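Long-range contacts in DSBA-like thioredoxin domain-containing protein (Pseudomonas aeruginosa PAO1, PDB 5HFI), which appears to act as a cytosolic disulfide reductase of the thioredoxin superfamily and is captured here as a mixed disulfide with glutathione: residues 52-56 with 88-93; 22-26 with 200-206; 100-104 with 152-157; 13-17 with 43-47; 76-81 with 123-127. The contacts are given in a common frame with arbitrary orientation. Where two conformers were deposited one is given. Numbering follows the deposited sequence.

In the fold
Contact 4 lies nearest the centre of the chain: a buried contact of two loops after strands 8-13 and 37-42, the first carrying C17, bonded to glutathione. Contact 2, also buried, sits where helix 18-22, N-capped by C17, ends; it uses apolar packing, including a Trp ring, and one water. The others are partly buried. Contact 3 joins helix 96-109 to helix 149-157 by close alanine packing; contact 5 joins the start of helix 79-85 to the C-terminal part of helix 112-124 by aromatic rings, with waters on its solvent-facing side. Contact 1, between loops, relies on backbone hydrogen bonds. F93 and L16 bring contacts 1, 4 and 5 into touch; V102 meets Y13 between contacts 3 and 4.

Contact 1: residues 52-56 with 88-93; sequences QPVGA and DTSAVF
The loop after strand 37-42, leading into helix 56-59, meets the loop between helices 79-85 and 96-109 in a single antiparallel bridge, with P53 and V92 as a non-hydrogen-bonded pair, CA to CA 4.4 Å. The segment 88-93 enters with a type I turn from D88 to A91. D88 (chi1 t) closes an Asx turn, S90 N and S90 OG donating to D88 OD2 at 3.2 and 2.9 Å; R129 forms a salt bridge with D88. D88 O lies 3.1 Å from V54 CB, and T89 CA makes a CA-H...O contact of 3.5 Å with V54 O. From A91 the chain is extended: A91 O accepts from V54 N at 2.8 Å. V92 points away, as does P53. F93 N then donates to Q52 O at 2.8 Å, and F93 CE1 (chi1 m), on a ring packed against H123, lies 3.5 Å from V54 CG2. Such a pair uses neither residue's N-H across the bridge, so proline is compatible there, and buried V54 adds an apolar side.

Contact 2: residues 22-26 with 200-206; sequences GASPL and LGQPDDW
The starts of two helices, 24-30 just after the CxxC segment and 203-215 near the C-terminus, pack through a few aliphatic side chains and one indole. The closest CA pairs are L26 with P203 (5.1 Å) and A23 with L200 (6.1 Å). L26, in the mt rotamer, is the centrepiece. Its CB stands over the five-membered ring of W206 (chi1 t, chi2 -106°), 3.9 Å from the centroid and 16° off the normal, a CH-pi contact. L26 CD2 reaches W206 CB at 3.8 Å and P203 CA at 3.7 Å, and L26 CD1 lies 4.3 Å from L200 CD2. L200 is also mt, which carries CD2 to 4.0 Å from A23 CB. P25 CB and P203 CB approach to 4.1 Å. G201, with phi 78°, turns the chain toward the helix. A water bridges the two backbones, donating to G22 O at 2.9 Å and accepting from G201 N at 2.8 Å. The L200 side chain is about 4 Å, nearest atoms, from the bound glutathione and from the W19 side chain. Mainly apolar packing thus stands beside the glutathione site, with solvent satisfying backbone groups at the C-terminal end of helix 18-22.

Contact 3: residues 100-104 with 152-157; sequences AAVLA and AFDACS
Two helices of the all-helical insertion between strands 37-42 and 182-186, as in DsbA-like proteins, cross steeply here, away from the glutathione site. They are helices 96-109 and 149-157: the axes of the short segments 100-104 and 152-157 approach to 8.2 Å, with 119° between their N-to-C directions. The register is set by two close CA pairs, A100 with S157 at 5.2 Å and A104 with F153 at 5.1 Å. Small side chains make such an approach possible. The methyl of A104 enters a shallow hollow, its CB 4.0 Å from A152 CB, 3.7 Å from F153 N and 4.0 Å from C156 SG. One turn earlier, A100 CB lies 3.9 Å from F153 CE1 and 3.5 Å from S157 OG. In return C156 (chi1 m) is the opposing bump: its CB sits 3.8 Å from A100 O, and its SG is 3.7 Å from A104 CA and 4.1 Å from L103 CB, so it fills the dip between A100, L103 and A104. F153, with chi1 t, swings its ring along the side of the first helix, CD1 reaching A101 CB at 4.0 Å. L136 and L137 of helix 133-142 also touch F153. S157 OG donates to F153 O, four residues back, at 2.7 Å. The interface therefore depends on close apolar fit, with methyl groups, a thiol and a ring in place of polar pairing.

Contact 4: residues 13-17 with 43-47; sequences YDPLC and GGMMT. With GSH (glutathione), chain B.
D14 OD2 accepts from M45 N at 2.7 Å, with an N-H...O angle of 167°, and G43 N donates to Y13 O at 3.0 Å; these two bonds join the loops that follow strands 8-13 and 37-42. The carboxylate of D14 (chi1 t) is used further: OD1 takes L16 N at 3.0 Å, forming an Asx turn, and a water donates to OD2 at 2.9 Å while accepting from G44 N at 2.9 Å. S95 also bonds to D14 OD1. A type I turn from D14 to C17, closed by C17 N to D14 O at 3.0 Å, delivers C17 to the N-cap of the next helix. G44 has positive phi (67°), favouring glycine. M45 (chi1 t, chi2 t, chi3 p) brings CE to 3.5 Å from L16 O, while M46 SD lies 4.0 Å from L16 CB. C17, the first cysteine of the CxxC (C17, C20), forms a disulfide from SG to glutathione SG2 at 2.0 Å; M45 SD is 3.5 Å from glutathione CB2. Glutathione is also hydrogen-bonded to F180 O. A buried carboxylate thus orders the turn that carries the reactive sulfur, beside the thioether of M45, which lines the glutathione pocket.

Contact 5: residues 76-81 with 123-127; sequences PFGKDY and HYVEG
This is a helix-end contact built round an aromatic cluster of F77, Y81, H123 and Y124, where the loop leading into helix 79-85 meets the end of helix 112-124. G78, at the N-cap of the first helix, donates its N to Y124 O at 2.9 Å and 175°. Its CA lies 4.1 Å from V125 CA, and that of Y81 4.0 Å from G127 CA. Both glycines fit where a CB would clash: at G78 against V125 O, at G127 (phi 66°) against D80 O. CA-H...O contacts of 3.5 Å join G78 CA to V125 O and G127 CA to D80 O. Y81 (chi1 t) offers its ring face to the edge of Y124 (chi1 m), centroids 5.2 Å apart and planes at 61°. F77 CE1 approaches Y124 CD1 to 3.4 Å, and Y21 stacks on Y124. Y81 OH, hydrogen-bonded to D66, receives a water at 2.6 Å that is also 3.0 Å from H123 NE2. On the solvent-facing side, one water accepts from D80 N (3.1 Å) and donates to V125 O (2.7 Å); another donates to D80 OD1 (3.2 Å) and E126 O (2.8 Å). Y124 OH is 3.4 Å from both C17 C and L16 O. The chemistry grades from an aromatic interior beside the active site, through one near-linear backbone bond, to solvent-mediated links outside.

Contact 1: residues 52-56 with 88-93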
# COMPACT_ATOMS: atom_id res chain seq x y z
N GLN A 52 1.29 7.99 15.57
CA GLN A 52 0.59 7.21 16.59
C GLN A 52 1.46 6.10 17.17
O GLN A 52 1.91 5.21 16.44
CB GLN A 52 -0.69 6.60 16.00
CG GLN A 52 -1.86 7.56 15.92
CD GLN A 52 -2.38 7.96 17.29
OE1 GLN A 52 -2.39 9.14 17.64
NE2 GLN A 52 -2.82 6.98 18.07
N PRO A 53 1.71 6.15 18.47
CA PRO A 53 2.32 5.01 19.15
C PRO A 53 1.30 3.91 19.37
O PRO A 53 0.10 4.16 19.51
CB PRO A 53 2.80 5.60 20.48
CG PRO A 53 1.82 6.70 20.75
CD PRO A 53 1.45 7.27 19.40
N VAL A 54 1.78 2.67 19.37
CA VAL A 54 0.89 1.54 19.62
C VAL A 54 0.52 1.51 21.09
O VAL A 54 1.39 1.49 21.97
CB VAL A 54 1.54 0.22 19.17
CG1 VAL A 54 0.64 -0.95 19.53
CG2 VAL A 54 1.82 0.25 17.68
N GLY A 55 -0.78 1.52 21.37
CA GLY A 55 -1.28 1.53 22.73
C GLY A 55 -2.79 1.41 22.74
O GLY A 55 -3.36 0.79 21.85
N ALA A 56 -3.44 2.03 23.72
CA ALA A 56 -4.90 1.96 23.79
C ALA A 56 -5.54 2.63 22.57
O ALA A 56 -6.39 2.04 21.90
CB ALA A 56 -5.39 2.61 25.08
N ASP A 88 2.65 -4.35 21.24
CA ASP A 88 3.97 -3.78 21.50
C ASP A 88 3.82 -2.29 21.75
O ASP A 88 3.52 -1.52 20.83
CB ASP A 88 4.90 -4.06 20.32
CG ASP A 88 6.28 -3.45 20.52
OD1 ASP A 88 7.01 -3.31 19.51
OD2 ASP A 88 6.65 -3.12 21.67
N THR A 89 4.08 -1.87 22.99
CA THR A 89 3.90 -0.47 23.37
C THR A 89 4.89 0.44 22.64
O THR A 89 4.57 1.60 22.36
CB THR A 89 4.03 -0.33 24.89
OG1 THR A 89 2.89 -0.92 25.52
CG2 THR A 89 4.13 1.13 25.30
N SER A 90 6.08 -0.06 22.31
CA SER A 90 7.14 0.75 21.74
C SER A 90 7.11 0.81 20.22
O SER A 90 8.03 1.39 19.62
CB SER A 90 8.50 0.23 22.21
OG SER A 90 8.75 -1.07 21.70
N ALA A 91 6.10 0.24 19.58
CA ALA A 91 5.97 0.32 18.13
C ALA A 91 5.24 1.60 17.74
O ALA A 91 4.38 2.09 18.48
CB ALA A 91 5.24 -0.90 17.58
N VAL A 92 5.58 2.14 16.57
CA VAL A 92 4.98 3.37 16.07
C VAL A 92 4.38 3.09 14.70
O VAL A 92 5.02 2.47 13.84
CB VAL A 92 5.99 4.53 16.02
CG1 VAL A 92 7.21 4.17 15.17
CG2 VAL A 92 5.33 5.80 15.51
N PHE A 93 3.14 3.53 14.50
CA PHE A 93 2.48 3.43 13.20
C PHE A 93 2.75 4.74 12.46
O PHE A 93 2.06 5.74 12.66
CB PHE A 93 0.99 3.15 13.35
CG PHE A 93 0.67 1.70 13.57
CD1 PHE A 93 1.61 0.84 14.12
CD2 PHE A 93 -0.56 1.18 13.21
CE1 PHE A 93 1.32 -0.50 14.32
CE2 PHE A 93 -0.86 -0.15 13.41
CZ PHE A 93 0.09 -0.99 13.97

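Contact 2: residues 22-26 with 200-206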
# COMPACT_ATOMS: atom_id res chain seq x y z
N GLY A 22 -6.57 -5.25 2.34
CA GLY A 22 -7.67 -6.03 1.78
C GLY A 22 -7.74 -5.94 0.27
O GLY A 22 -8.22 -6.87 -0.38
N ALA A 23 -7.26 -4.84 -0.30
CA ALA A 23 -7.25 -4.65 -1.75
C ALA A 23 -5.95 -5.09 -2.40
O ALA A 23 -5.79 -4.92 -3.61
CB ALA A 23 -7.52 -3.19 -2.09
N SER A 24 -5.00 -5.64 -1.63
CA SER A 24 -3.75 -6.09 -2.23
C SER A 24 -3.96 -7.07 -3.38
O SER A 24 -3.23 -6.97 -4.38
CB SER A 24 -2.85 -6.70 -1.15
OG SER A 24 -1.53 -6.93 -1.65
N PRO A 25 -4.90 -8.02 -3.32
CA PRO A 25 -5.11 -8.87 -4.51
C PRO A 25 -5.61 -8.10 -5.71
O PRO A 25 -5.37 -8.52 -6.85
CB PRO A 25 -6.14 -9.91 -4.03
CG PRO A 25 -6.11 -9.84 -2.55
CD PRO A 25 -5.77 -8.44 -2.21
N LEU A 26 -6.30 -6.97 -5.51
CA LEU A 26 -6.74 -6.17 -6.64
C LEU A 26 -5.57 -5.46 -7.31
O LEU A 26 -5.53 -5.36 -8.54
CB LEU A 26 -7.79 -5.15 -6.18
CG LEU A 26 -9.00 -5.70 -5.43
CD1 LEU A 26 -10.05 -4.61 -5.25
CD2 LEU A 26 -9.59 -6.90 -6.16
N LEU A 200 -13.79 -5.78 -3.84
CA LEU A 200 -13.06 -6.33 -2.70
C LEU A 200 -13.40 -7.81 -2.55
O LEU A 200 -14.58 -8.19 -2.53
CB LEU A 200 -13.40 -5.56 -1.43
CG LEU A 200 -12.67 -4.23 -1.27
CD1 LEU A 200 -13.23 -3.44 -0.10
CD2 LEU A 200 -11.17 -4.45 -1.12
N GLY A 201 -12.37 -8.64 -2.46
CA GLY A 201 -12.56 -10.07 -2.41
C GLY A 201 -12.87 -10.72 -3.74
O GLY A 201 -13.15 -11.93 -3.77
N GLN A 202 -12.83 -9.97 -4.84
CA GLN A 202 -13.14 -10.50 -6.17
C GLN A 202 -12.05 -10.10 -7.16
O GLN A 202 -12.32 -9.38 -8.13
CB GLN A 202 -14.51 -10.01 -6.65
CG GLN A 202 -15.66 -10.26 -5.67
CD GLN A 202 -16.04 -11.73 -5.58
OE1 GLN A 202 -15.60 -12.55 -6.39
NE2 GLN A 202 -16.85 -12.06 -4.59
N PRO A 203 -10.82 -10.57 -6.96
CA PRO A 203 -9.73 -10.17 -7.88
C PRO A 203 -9.94 -10.61 -9.32
O PRO A 203 -9.51 -9.91 -10.24
CB PRO A 203 -8.49 -10.83 -7.26
CG PRO A 203 -9.02 -11.95 -6.44
CD PRO A 203 -10.33 -11.48 -5.91
N ASP A 204 -10.58 -11.76 -9.54
CA ASP A 204 -10.84 -12.20 -10.91
C ASP A 204 -11.87 -11.31 -11.60
O ASP A 204 -11.73 -10.97 -12.78
CB ASP A 204 -11.30 -13.66 -10.93
CG ASP A 204 -10.21 -14.61 -10.48
OD1 ASP A 204 -10.52 -15.59 -9.77
OD2 ASP A 204 -9.03 -14.39 -10.83
N ASP A 205 -12.94 -10.94 -10.88
CA ASP A 205 -13.87 -9.93 -11.38
C ASP A 205 -13.15 -8.64 -11.72
O ASP A 205 -13.38 -8.04 -12.78
CB ASP A 205 -14.96 -9.66 -10.34
CG ASP A 205 -16.11 -10.64 -10.41
OD1 ASP A 205 -15.97 -11.71 -11.03
OD2 ASP A 205 -17.17 -10.33 -9.81
N TRP A 206 -12.25 -8.21 -10.83
CA TRP A 206 -11.53 -6.96 -11.01
C TRP A 206 -10.65 -7.00 -12.26
O TRP A 206 -10.63 -6.05 -13.05
CB TRP A 206 -10.71 -6.68 -9.75
CG TRP A 206 -9.79 -5.49 -9.78
CD1 TRP A 206 -8.43 -5.51 -9.88
CD2 TRP A 206 -10.16 -4.11 -9.68
NE1 TRP A 206 -7.93 -4.23 -9.86
CE2 TRP A 206 -8.98 -3.35 -9.73
CE3 TRP A 206 -11.39 -3.44 -9.55
CZ2 TRP A 206 -8.98 -1.96 -9.67
CZ3 TRP A 206 -11.38 -2.06 -9.48
CH2 TRP A 206 -10.19 -1.33 -9.54
O HOH W 1 -9.64 -8.14 -2.51

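Contact 3: residues 100-104 with 152-157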
# COMPACT_ATOMS: atom_id res chain seq x y z
N ALA A 100 8.26 5.71 1.79
CA ALA A 100 9.57 5.96 1.20
C ALA A 100 10.20 4.69 0.65
O ALA A 100 10.89 4.72 -0.38
CB ALA A 100 10.50 6.61 2.23
N ALA A 101 9.97 3.55 1.32
CA ALA A 101 10.49 2.28 0.82
C ALA A 101 9.84 1.91 -0.51
O ALA A 101 10.51 1.38 -1.40
CB ALA A 101 10.28 1.18 1.86
N VAL A 102 8.54 2.17 -0.64
CA VAL A 102 7.86 1.91 -1.91
C VAL A 102 8.42 2.81 -3.00
O VAL A 102 8.71 2.37 -4.12
CB VAL A 102 6.34 2.11 -1.75
CG1 VAL A 102 5.65 2.13 -3.10
CG2 VAL A 102 5.75 1.03 -0.84
N LEU A 103 8.59 4.10 -2.69
CA LEU A 103 9.20 5.03 -3.64
C LEU A 103 10.59 4.57 -4.05
O LEU A 103 10.94 4.60 -5.24
CB LEU A 103 9.27 6.43 -3.04
CG LEU A 103 7.97 7.24 -2.97
CD1 LEU A 103 8.23 8.59 -2.33
CD2 LEU A 103 7.39 7.40 -4.36
N ALA A 104 11.40 4.14 -3.08
CA ALA A 104 12.77 3.72 -3.38
C ALA A 104 12.78 2.46 -4.24
O ALA A 104 13.58 2.36 -5.18
CB ALA A 104 13.54 3.49 -2.08
N ALA A 152 19.01 4.69 -1.70
CA ALA A 152 17.77 5.14 -2.33
C ALA A 152 16.69 5.41 -1.30
O ALA A 152 15.93 6.38 -1.42
CB ALA A 152 17.30 4.11 -3.36
N PHE A 153 16.59 4.56 -0.27
CA PHE A 153 15.58 4.76 0.76
C PHE A 153 15.84 6.04 1.54
O PHE A 153 14.91 6.81 1.82
CB PHE A 153 15.54 3.56 1.71
CG PHE A 153 14.68 3.78 2.92
CD1 PHE A 153 13.32 3.55 2.86
CD2 PHE A 153 15.24 4.19 4.12
CE1 PHE A 153 12.52 3.75 3.97
CE2 PHE A 153 14.45 4.39 5.23
CZ PHE A 153 13.08 4.16 5.16
N ASP A 154 17.10 6.28 1.92
CA ASP A 154 17.40 7.50 2.67
C ASP A 154 17.16 8.74 1.81
O ASP A 154 16.68 9.76 2.31
CB ASP A 154 18.84 7.45 3.19
CG ASP A 154 19.07 6.30 4.16
OD1 ASP A 154 20.21 5.78 4.20
OD2 ASP A 154 18.12 5.90 4.87
N ALA A 155 17.46 8.65 0.51
CA ALA A 155 17.21 9.78 -0.38
C ALA A 155 15.71 10.02 -0.56
O ALA A 155 15.26 11.17 -0.54
CB ALA A 155 17.88 9.54 -1.73
N CYS A 156 14.93 8.95 -0.74
CA CYS A 156 13.49 9.11 -0.93
C CYS A 156 12.79 9.60 0.32
O CYS A 156 11.70 10.18 0.21
CB CYS A 156 12.87 7.79 -1.39
SG CYS A 156 13.27 7.33 -3.10
N SER A 157 13.37 9.38 1.50
CA SER A 157 12.71 9.74 2.75
C SER A 157 12.61 11.25 2.94
O SER A 157 11.75 11.71 3.70
CB SER A 157 13.46 9.13 3.94
OG SER A 157 13.40 7.72 3.91

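Contact 4: residues 13-17 with 43-47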
# COMPACT_ATOMS: atom_id res chain seq x y z
N TYR A 13 -3.12 4.83 -1.95
CA TYR A 13 -2.98 3.82 -0.91
C TYR A 13 -2.32 4.43 0.32
O TYR A 13 -1.79 5.54 0.28
CB TYR A 13 -2.15 2.63 -1.40
CG TYR A 13 -0.68 2.98 -1.50
CD1 TYR A 13 0.20 2.68 -0.47
CD2 TYR A 13 -0.18 3.64 -2.62
CE1 TYR A 13 1.53 3.01 -0.54
CE2 TYR A 13 1.16 3.97 -2.71
CZ TYR A 13 2.01 3.65 -1.67
OH TYR A 13 3.34 3.98 -1.74
N ASP A 14 -2.33 3.66 1.40
CA ASP A 14 -1.43 3.90 2.52
C ASP A 14 -1.02 2.55 3.08
O ASP A 14 -1.89 1.68 3.28
CB ASP A 14 -2.05 4.75 3.62
CG ASP A 14 -1.04 5.15 4.66
OD1 ASP A 14 -0.87 4.41 5.65
OD2 ASP A 14 -0.39 6.20 4.46
N PRO A 15 0.27 2.34 3.35
CA PRO A 15 0.71 1.01 3.81
C PRO A 15 0.09 0.56 5.12
O PRO A 15 0.03 -0.65 5.37
CB PRO A 15 2.24 1.17 3.93
CG PRO A 15 2.58 2.41 3.18
CD PRO A 15 1.38 3.30 3.25
N LEU A 16 -0.38 1.48 5.96
CA LEU A 16 -0.97 1.12 7.25
C LEU A 16 -2.49 1.12 7.22
O LEU A 16 -3.12 1.04 8.28
CB LEU A 16 -0.45 2.05 8.35
CG LEU A 16 1.03 1.84 8.68
CD1 LEU A 16 1.61 3.03 9.40
CD2 LEU A 16 1.22 0.59 9.50
N CYS A 17 -3.09 1.22 6.04
CA CYS A 17 -4.54 1.16 5.89
C CYS A 17 -4.95 -0.30 5.70
O CYS A 17 -4.53 -0.95 4.74
CB CYS A 17 -4.99 2.01 4.70
SG CYS A 17 -6.73 1.82 4.30
N GLY A 43 -0.66 8.31 0.13
CA GLY A 43 -1.35 9.47 0.65
C GLY A 43 -0.90 9.98 2.00
O GLY A 43 -1.29 11.08 2.40
N GLY A 44 -0.08 9.21 2.72
CA GLY A 44 0.41 9.63 4.02
C GLY A 44 -0.68 9.71 5.06
O GLY A 44 -0.94 10.78 5.62
N MET A 45 -1.33 8.58 5.33
CA MET A 45 -2.45 8.56 6.27
C MET A 45 -1.99 8.91 7.68
O MET A 45 -2.59 9.75 8.36
CB MET A 45 -3.13 7.19 6.24
CG MET A 45 -4.27 7.03 7.24
SD MET A 45 -5.10 5.44 7.05
CE MET A 45 -4.02 4.38 8.01
N MET A 46 -0.92 8.27 8.15
CA MET A 46 -0.42 8.44 9.51
C MET A 46 0.96 9.10 9.45
O MET A 46 1.99 8.43 9.57
CB MET A 46 -0.38 7.10 10.24
CG MET A 46 -1.64 6.27 10.04
SD MET A 46 -1.67 4.74 10.99
CE MET A 46 -2.05 5.37 12.62
N THR A 47 0.97 10.42 9.28
CA THR A 47 2.22 11.19 9.27
C THR A 47 2.18 12.32 10.29
O THR A 47 1.19 13.05 10.38
CB THR A 47 2.50 11.78 7.87
OG1 THR A 47 1.43 12.64 7.49
CG2 THR A 47 2.66 10.67 6.84
N1 GSH B . -12.92 0.77 1.62
CA1 GSH B . -13.61 0.63 2.89
C1 GSH B . -15.09 0.37 2.66
O11 GSH B . -15.95 0.93 3.39
O12 GSH B . -15.46 -0.41 1.74
CB1 GSH B . -13.43 1.91 3.70
CG1 GSH B . -12.06 2.50 3.40
CD1 GSH B . -11.52 3.24 4.61
OE1 GSH B . -12.25 3.56 5.49
N2 GSH B . -10.10 3.56 4.69
CA2 GSH B . -9.58 4.27 5.84
C2 GSH B . -9.72 5.77 5.56
O2 GSH B . -9.14 6.26 4.65
CB2 GSH B . -8.11 3.91 6.05
SG2 GSH B . -7.84 2.12 5.96
N3 GSH B . -10.56 6.59 6.41
CA3 GSH B . -10.70 8.01 6.15
C3 GSH B . -9.36 8.72 6.37
O31 GSH B . -8.92 9.52 5.51
O32 GSH B . -8.71 8.49 7.42
O HOH W 2 1.30 6.71 2.10

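Contact 5: residues 76-81 with 123-127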
# COMPACT_ATOMS: atom_id res chain seq x y z
N PRO A 76 -4.99 -12.77 4.95
CA PRO A 76 -4.60 -13.35 6.24
C PRO A 76 -3.97 -12.35 7.19
O PRO A 76 -3.27 -11.41 6.80
CB PRO A 76 -3.56 -14.41 5.82
CG PRO A 76 -2.92 -13.80 4.62
CD PRO A 76 -4.01 -13.04 3.89
N PHE A 77 -4.23 -12.58 8.48
CA PHE A 77 -3.64 -11.80 9.56
C PHE A 77 -2.97 -12.77 10.53
O PHE A 77 -3.58 -13.77 10.92
CB PHE A 77 -4.69 -10.95 10.27
CG PHE A 77 -5.30 -9.88 9.41
CD1 PHE A 77 -4.87 -8.56 9.50
CD2 PHE A 77 -6.31 -10.18 8.51
CE1 PHE A 77 -5.43 -7.57 8.71
CE2 PHE A 77 -6.87 -9.19 7.71
CZ PHE A 77 -6.43 -7.89 7.81
N GLY A 78 -1.73 -12.47 10.90
CA GLY A 78 -0.92 -13.40 11.66
C GLY A 78 -0.96 -13.16 13.16
O GLY A 78 -1.28 -12.08 13.64
N LYS A 79 -0.61 -14.22 13.91
CA LYS A 79 -0.60 -14.12 15.37
C LYS A 79 0.46 -13.14 15.86
O LYS A 79 0.26 -12.49 16.89
CB LYS A 79 -0.36 -15.50 15.98
CG LYS A 79 0.97 -16.14 15.60
CD LYS A 79 1.18 -17.46 16.33
CE LYS A 79 2.48 -18.12 15.91
NZ LYS A 79 2.47 -18.51 14.47
N ASP A 80 1.58 -13.01 15.14
CA ASP A 80 2.60 -12.05 15.54
C ASP A 80 2.14 -10.61 15.33
O ASP A 80 2.75 -9.69 15.88
CB ASP A 80 3.90 -12.31 14.77
CG ASP A 80 4.53 -13.64 15.13
OD1 ASP A 80 5.09 -14.30 14.23
OD2 ASP A 80 4.47 -14.04 16.31
N TYR A 81 1.08 -10.41 14.55
CA TYR A 81 0.47 -9.09 14.40
C TYR A 81 -0.58 -8.85 15.48
O TYR A 81 -0.50 -7.87 16.22
CB TYR A 81 -0.15 -8.96 13.00
CG TYR A 81 -1.07 -7.77 12.84
CD1 TYR A 81 -2.44 -7.95 12.75
CD2 TYR A 81 -0.57 -6.48 12.78
CE1 TYR A 81 -3.29 -6.86 12.60
CE2 TYR A 81 -1.40 -5.39 12.63
CZ TYR A 81 -2.77 -5.59 12.54
OH TYR A 81 -3.61 -4.51 12.40
N HIS A 123 3.92 -6.47 8.00
CA HIS A 123 3.12 -5.86 9.05
C HIS A 123 1.97 -6.77 9.53
O HIS A 123 1.98 -7.17 10.66
CB HIS A 123 2.56 -4.55 8.54
CG HIS A 123 1.73 -3.78 9.52
ND1 HIS A 123 2.28 -3.01 10.51
CD2 HIS A 123 0.40 -3.59 9.60
CE1 HIS A 123 1.33 -2.40 11.17
NE2 HIS A 123 0.17 -2.75 10.64
N TYR A 124 1.08 -7.17 8.60
CA TYR A 124 -0.15 -7.86 9.00
C TYR A 124 0.05 -9.35 9.25
O TYR A 124 -0.70 -9.94 10.03
CB TYR A 124 -1.22 -7.65 7.93
CG TYR A 124 -1.71 -6.22 7.84
CD1 TYR A 124 -2.54 -5.69 8.82
CD2 TYR A 124 -1.32 -5.40 6.78
CE1 TYR A 124 -2.98 -4.40 8.75
CE2 TYR A 124 -1.76 -4.10 6.70
CZ TYR A 124 -2.59 -3.60 7.69
OH TYR A 124 -3.04 -2.31 7.63
N VAL A 125 1.02 -9.97 8.59
CA VAL A 125 1.28 -11.40 8.77
C VAL A 125 2.41 -11.64 9.75
O VAL A 125 2.28 -12.44 10.68
CB VAL A 125 1.56 -12.06 7.40
CG1 VAL A 125 1.98 -13.50 7.58
CG2 VAL A 125 0.34 -11.96 6.50
N GLU A 126 3.53 -10.95 9.56
CA GLU A 126 4.74 -11.21 10.35
C GLU A 126 4.85 -10.35 11.59
O GLU A 126 5.69 -10.64 12.45
CB GLU A 126 5.98 -11.00 9.47
CG GLU A 126 6.13 -12.05 8.37
CD GLU A 126 7.06 -11.60 7.26
OE1 GLU A 126 6.74 -11.86 6.08
OE2 GLU A 126 8.11 -10.98 7.57
N GLY A 127 4.04 -9.30 11.72
CA GLY A 127 4.12 -8.44 12.88
C GLY A 127 5.41 -7.66 12.99
O GLY A 127 5.85 -7.36 14.11
O HOH W 3 2.45 -14.35 12.52
O HOH W 4 6.01 -9.06 16.68
O HOH W 5 7.36 -12.92 12.45
O HOH W 6 -2.57 -2.21 11.67